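Local coordinates for isochorismatase family protein family (Burkholderia thailandensis, PDB 3TXY), which has no established function but belongs to the isochorismatase family, related to the cysteine hydrolases, and may be a hydrolase, at residues P8-N11 with P12-L16; V31-G35 with G36-A40; L95-Q98 with P99-V103. All blocks are in the same frame, centred on the assembly; numbering follows the deposited sequence.

How the contacts relate
The three contacts lie at separate entries into the elements of one alpha/beta domain: contact 1 leads into strand 14-19, contact 2 starts helix 35-51, and contact 3 turns the chain into strand 102-106. Contacts 1 and 3 reach the same parallel sheet, contact 1 at an inner strand and contact 3 at an outermost one, with centres about 19 Å apart and nearest atoms about 7 Å apart. Contact 2 touches contact 3 directly, Val39 CG1 lying 3.5 Å from Leu95 N, although their centres are about 19 Å apart. Contacts 1 and 2 do not touch, centres about 23 Å apart. Helix 35-51 begins in contact 2 and packs on residues of contacts 1 and 3.

Contact 1: residues P8-N11 with P12-L16; sequences PTLN and PTVAL
Between Asn11 and Val14 the chain folds back through Pro12 and Thr13, and Thr13 is the centre of an inverse gamma turn, closed by a weak bond of 3.0 Å from Val14 N to Pro12 O. The bend brings Val14 back beside residues 8-11, where its CB sits 3.6 Å from Asn11 O and CG1 is close to the same carbonyl oxygen. CG1 occupies the position between the backbone N and the carbonyl carbon (chi1 65°), which leaves CG2 anti to the N and directed at Leu10. There CG2 meets Leu10 CD2 at 4.1 Å, the one apolar side-chain contact between 8-11 and 12-16; the two side chains are set at a slant to each other, so only the ends of one branch from each come together. On the other flank of the bend, Thr13 OG1 lies 3.7 Å from Asn11 CB, a plain van der Waals approach. That hydroxyl has its polar partner elsewhere, in a hydrogen bond with Thr127 OG1, which holds the threonine rotation from outside the turn. Asn11 is likewise gripped through its backbone, since its N bonds to Asp128 OD2. The outer part of the bend, at Asn11 and Pro12, is exposed, while Val14 is buried. From Val14 the chain runs on as strand 14-19, an inner strand of the parallel sheet, and backbone bonds from Thr13 and Ala15 pair it with the start of strand 128-134. Leu10 leans on Ala192 and Val14 on Leu193 of helix 186-194, and Phe49 of helix 35-51 also packs on Val14. Val14 thus packs between helices 186-194 and 35-51 and strand 128-134, with Leu10 on the side of helix 186-194.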
# COMPACT_ATOMS: atom_id res chain seq x y z
N PRO A 8 -1.85 -9.92 -20.95
CA PRO A 8 -0.91 -8.94 -20.42
C PRO A 8 0.42 -8.99 -21.13
O PRO A 8 0.77 -10.01 -21.73
CB PRO A 8 -0.75 -9.38 -18.96
CG PRO A 8 -0.97 -10.85 -19.00
CD PRO A 8 -2.07 -11.03 -20.01
N THR A 9 1.15 -7.89 -21.08
CA THR A 9 2.51 -7.86 -21.58
C THR A 9 3.45 -8.30 -20.47
O THR A 9 3.43 -7.73 -19.37
CB THR A 9 2.93 -6.44 -22.00
OG1 THR A 9 2.04 -5.95 -23.01
CG2 THR A 9 4.35 -6.47 -22.53
N LEU A 10 4.27 -9.32 -20.77
CA LEU A 10 5.22 -9.85 -19.80
C LEU A 10 6.61 -9.97 -20.39
O LEU A 10 6.78 -10.56 -21.47
CB LEU A 10 4.79 -11.25 -19.33
CG LEU A 10 3.63 -11.43 -18.36
CD1 LEU A 10 3.49 -12.92 -18.12
CD2 LEU A 10 3.89 -10.68 -17.06
N ASN A 11 7.61 -9.47 -19.66
CA ASN A 11 9.01 -9.80 -19.95
C ASN A 11 9.31 -11.26 -19.58
O ASN A 11 8.61 -11.82 -18.74
CB ASN A 11 9.93 -8.85 -19.19
CG ASN A 11 9.79 -7.43 -19.65
OD1 ASN A 11 10.09 -7.14 -20.81
ND2 ASN A 11 9.32 -6.54 -18.78
N PRO A 12 10.34 -11.88 -20.20
CA PRO A 12 10.69 -13.27 -19.86
C PRO A 12 11.13 -13.46 -18.41
O PRO A 12 11.03 -14.56 -17.86
CB PRO A 12 11.88 -13.58 -20.78
CG PRO A 12 11.87 -12.55 -21.83
CD PRO A 12 11.19 -11.33 -21.27
N THR A 13 11.66 -12.39 -17.83
CA THR A 13 12.19 -12.34 -16.48
C THR A 13 11.04 -12.11 -15.49
O THR A 13 10.90 -11.03 -14.90
CB THR A 13 13.24 -11.21 -16.41
OG1 THR A 13 12.74 -10.01 -17.05
CG2 THR A 13 14.50 -11.66 -17.11
N VAL A 14 10.20 -13.13 -15.36
CA VAL A 14 8.97 -13.05 -14.59
C VAL A 14 8.91 -14.13 -13.50
O VAL A 14 9.32 -15.26 -13.72
CB VAL A 14 7.72 -13.15 -15.50
CG1 VAL A 14 7.62 -14.52 -16.16
CG2 VAL A 14 6.45 -12.82 -14.72
N ALA A 15 8.39 -13.75 -12.34
CA ALA A 15 8.14 -14.63 -11.21
C ALA A 15 6.66 -14.65 -10.82
O ALA A 15 5.93 -13.66 -10.99
CB ALA A 15 8.99 -14.20 -10.01
N LEU A 16 6.23 -15.81 -10.31
CA LEU A 16 4.91 -15.99 -9.70
C LEU A 16 5.06 -15.78 -8.20
O LEU A 16 5.92 -16.39 -7.57
CB LEU A 16 4.37 -17.41 -9.96
CG LEU A 16 2.92 -17.70 -9.54
CD1 LEU A 16 1.90 -16.93 -10.37
CD2 LEU A 16 2.63 -19.20 -9.65

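Contact 2: residues V31-G35 with G36-A40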
# COMPACT_ATOMS: atom_id res chain seq x y z
N VAL A 31 -14.75 -14.05 -1.86
CA VAL A 31 -15.35 -13.98 -3.18
C VAL A 31 -14.37 -13.28 -4.12
O VAL A 31 -13.49 -12.55 -3.66
CB VAL A 31 -16.70 -13.23 -3.13
CG1 VAL A 31 -17.74 -14.08 -2.39
CG2 VAL A 31 -16.53 -11.85 -2.52
N PRO A 32 -14.56 -13.45 -5.45
CA PRO A 32 -15.60 -14.15 -6.20
C PRO A 32 -15.30 -15.63 -6.44
O PRO A 32 -16.10 -16.33 -7.08
CB PRO A 32 -15.63 -13.38 -7.52
CG PRO A 32 -14.20 -13.02 -7.72
CD PRO A 32 -13.66 -12.71 -6.35
N GLN A 33 -14.17 -16.11 -5.95
CA GLN A 33 -13.91 -17.53 -5.91
C GLN A 33 -13.37 -17.94 -4.54
O GLN A 33 -12.82 -17.11 -3.81
CB GLN A 33 -12.98 -17.96 -7.07
CG GLN A 33 -11.67 -17.21 -7.17
CD GLN A 33 -11.72 -15.94 -8.01
OE1 GLN A 33 -12.27 -15.93 -9.12
NE2 GLN A 33 -11.07 -14.89 -7.51
N SER A 34 -13.53 -19.22 -4.21
CA SER A 34 -13.21 -19.70 -2.87
C SER A 34 -11.69 -19.75 -2.66
O SER A 34 -10.92 -19.59 -3.61
CB SER A 34 -13.82 -21.09 -2.61
OG SER A 34 -13.17 -22.10 -3.39
N GLY A 35 -11.29 -19.95 -1.40
CA GLY A 35 -9.88 -20.16 -1.10
C GLY A 35 -9.31 -21.34 -1.88
O GLY A 35 -8.20 -21.27 -2.43
N GLY A 36 -10.09 -22.42 -1.93
CA GLY A 36 -9.73 -23.62 -2.69
C GLY A 36 -9.49 -23.35 -4.17
O GLY A 36 -8.53 -23.86 -4.75
N ASP A 37 -10.34 -22.54 -4.77
CA ASP A 37 -10.15 -22.16 -6.18
C ASP A 37 -8.91 -21.31 -6.37
O ASP A 37 -8.22 -21.44 -7.39
CB ASP A 37 -11.35 -21.38 -6.72
CG ASP A 37 -12.61 -22.23 -6.84
OD1 ASP A 37 -12.54 -23.48 -6.79
OD2 ASP A 37 -13.69 -21.61 -6.98
N VAL A 38 -8.63 -20.42 -5.42
CA VAL A 38 -7.44 -19.59 -5.52
C VAL A 38 -6.20 -20.47 -5.43
O VAL A 38 -5.26 -20.30 -6.20
CB VAL A 38 -7.39 -18.51 -4.41
CG1 VAL A 38 -6.06 -17.79 -4.44
CG2 VAL A 38 -8.56 -17.55 -4.56
N VAL A 39 -6.22 -21.42 -4.51
CA VAL A 39 -5.15 -22.41 -4.38
C VAL A 39 -4.98 -23.20 -5.68
O VAL A 39 -3.88 -23.32 -6.20
CB VAL A 39 -5.38 -23.36 -3.19
CG1 VAL A 39 -4.38 -24.53 -3.21
CG2 VAL A 39 -5.28 -22.59 -1.87
N ALA A 40 -6.08 -23.69 -6.24
CA ALA A 40 -6.02 -24.53 -7.46
C ALA A 40 -5.44 -23.75 -8.63
O ALA A 40 -4.58 -24.23 -9.36
CB ALA A 40 -7.39 -25.05 -7.82
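Ser34 O takes the backbone N-H of Val38 at 3.0 Å, and Gly35 O takes that of Val39 at 2.9 Å; these two bonds set the first turn of helix 35-51. This is the close-packed part. Val38 CG2 lies 3.3 Å from Ser34 O, beyond the oxygen that also accepts its own N-H, and reaches Gln33 CG at 4.1 Å, the two side chains crossing at nearly a right angle. Val39 CG2 approaches Gly35 O in the same manner, and beyond the contact Val38 packs on Leu21 and Val39 on Leu95. Ser34 is the N-cap: its OG, turned between backbone N and carbonyl carbon (chi1 70°), lies 3.2 Å from Asp37 N and accepts that N-H at an angle of 158°. The cap satisfies an amide of the first turn that has no helical carbonyl before it. The side that faces solvent is looser. Ser34, Gly36 and Asp37 are exposed there, and the Asp37 carboxylate sits beside the serine, with CG 3.5 Å from Ser34 OG, at the helix start, where its negative charge would probably be favoured. Gln33 CB touches Asp37 OD2 at 3.7 Å, then the glutamine bends inward and gives its NE2 to Ser158 O.

Contact 3: residues L95-Q98 with P99-V103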
# COMPACT_ATOMS: atom_id res chain seq x y z
N LEU A 95 -1.70 -26.68 -2.61
CA LEU A 95 -0.84 -25.69 -3.28
C LEU A 95 0.38 -26.30 -3.94
O LEU A 95 0.95 -25.72 -4.85
CB LEU A 95 -0.41 -24.61 -2.29
CG LEU A 95 0.20 -23.33 -2.86
CD1 LEU A 95 -0.80 -22.59 -3.74
CD2 LEU A 95 0.64 -22.45 -1.69
N GLY A 96 0.79 -27.49 -3.48
CA GLY A 96 1.92 -28.21 -4.05
C GLY A 96 3.27 -27.54 -3.90
O GLY A 96 4.09 -27.58 -4.82
N VAL A 97 3.49 -26.89 -2.76
CA VAL A 97 4.77 -26.20 -2.52
C VAL A 97 5.92 -27.23 -2.54
O VAL A 97 5.88 -28.22 -1.81
CB VAL A 97 4.77 -25.41 -1.18
CG1 VAL A 97 6.14 -24.80 -0.94
CG2 VAL A 97 3.70 -24.31 -1.20
N GLN A 98 6.91 -26.98 -3.41
CA GLN A 98 8.03 -27.90 -3.62
C GLN A 98 9.26 -27.44 -2.82
O GLN A 98 9.43 -26.25 -2.59
CB GLN A 98 8.40 -27.97 -5.10
CG GLN A 98 7.25 -28.18 -6.07
CD GLN A 98 7.75 -28.50 -7.47
OE1 GLN A 98 8.95 -28.51 -7.71
NE2 GLN A 98 6.83 -28.80 -8.39
N PRO A 99 10.12 -28.38 -2.39
CA PRO A 99 11.35 -27.99 -1.67
C PRO A 99 12.28 -26.96 -2.35
O PRO A 99 13.02 -26.29 -1.65
CB PRO A 99 12.07 -29.33 -1.46
CG PRO A 99 10.97 -30.34 -1.42
CD PRO A 99 9.91 -29.84 -2.36
N LEU A 100 12.23 -26.80 -3.68
CA LEU A 100 13.08 -25.80 -4.37
C LEU A 100 12.35 -24.50 -4.71
O LEU A 100 12.92 -23.59 -5.33
CB LEU A 100 13.72 -26.39 -5.64
CG LEU A 100 14.75 -27.47 -5.33
CD1 LEU A 100 15.17 -28.19 -6.61
CD2 LEU A 100 15.97 -26.89 -4.61
N ASP A 101 11.09 -24.41 -4.29
CA ASP A 101 10.32 -23.21 -4.44
C ASP A 101 10.82 -22.21 -3.42
O ASP A 101 11.37 -22.58 -2.39
CB ASP A 101 8.84 -23.50 -4.22
CG ASP A 101 8.24 -24.28 -5.37
OD1 ASP A 101 8.77 -24.19 -6.51
OD2 ASP A 101 7.23 -24.98 -5.15
N VAL A 102 10.62 -20.94 -3.70
CA VAL A 102 11.06 -19.92 -2.77
C VAL A 102 9.95 -19.73 -1.77
O VAL A 102 8.82 -19.54 -2.16
CB VAL A 102 11.34 -18.63 -3.51
CG1 VAL A 102 11.83 -17.55 -2.55
CG2 VAL A 102 12.36 -18.89 -4.61
N VAL A 103 10.27 -19.85 -0.48
CA VAL A 103 9.30 -19.60 0.61
C VAL A 103 9.69 -18.31 1.34
O VAL A 103 10.80 -18.20 1.85
CB VAL A 103 9.21 -20.79 1.61
CG1 VAL A 103 8.35 -20.41 2.82
CG2 VAL A 103 8.63 -22.02 0.92
O HOH W 1 11.47 -28.78 -5.66
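Two hydrogen bonds join Gln98 and Asp101, one between backbones, one from backbone to side chain. Asp101 N donates to Gln98 O at 3.0 Å. In the other direction Gln98 N donates to Asp101 OD2 at 2.7 Å, fairly straight at 160°; it arrives from above the carboxylate plane. The carboxylate gets there because Asp101 CG stands beside its own backbone N and opposite the carbonyl carbon (chi1 -72°), which folds the side chain back over the turn toward Gln98. The charged contact is with Arg50 of helix 35-51, whose NH2 forms a salt bridge with the same OD2, so this one oxygen is gripped by a backbone amide and a guanidinium. Both would probably stabilise the aspartate in its charged form. Close packing accompanies the polar grip: Asp101 OD2 lies 3.2 Å from Gln98 CB and 3.3 Å from Gln98 CG, while the glutamine chain extends past the carboxylate, the Gln98 amide and Asp101 carboxylate planes being 33° apart. A water adds a third kind of link on the open side of the turn, donating to Gln98 OE1 at 3.3 Å and accepting from Leu100 N at 2.9 Å. Apolar contact is confined to the flank, where Val97 CG1 meets Val103 CG2 at 4.2 Å with the side chains nearly perpendicular; both valines also pack on Phe91. Gln98 to Asp101 is a type I beta turn, with Pro99 and Leu100 at its corners. It reverses the chain directly before strand 102-106, which pairs with strand 56-61 at one edge of the sheet. A parallel six-stranded sheet in the order 3-2-1-4-5-6 with helices packed on it is the Rossmann-like alpha/beta fold of the isochorismatase family.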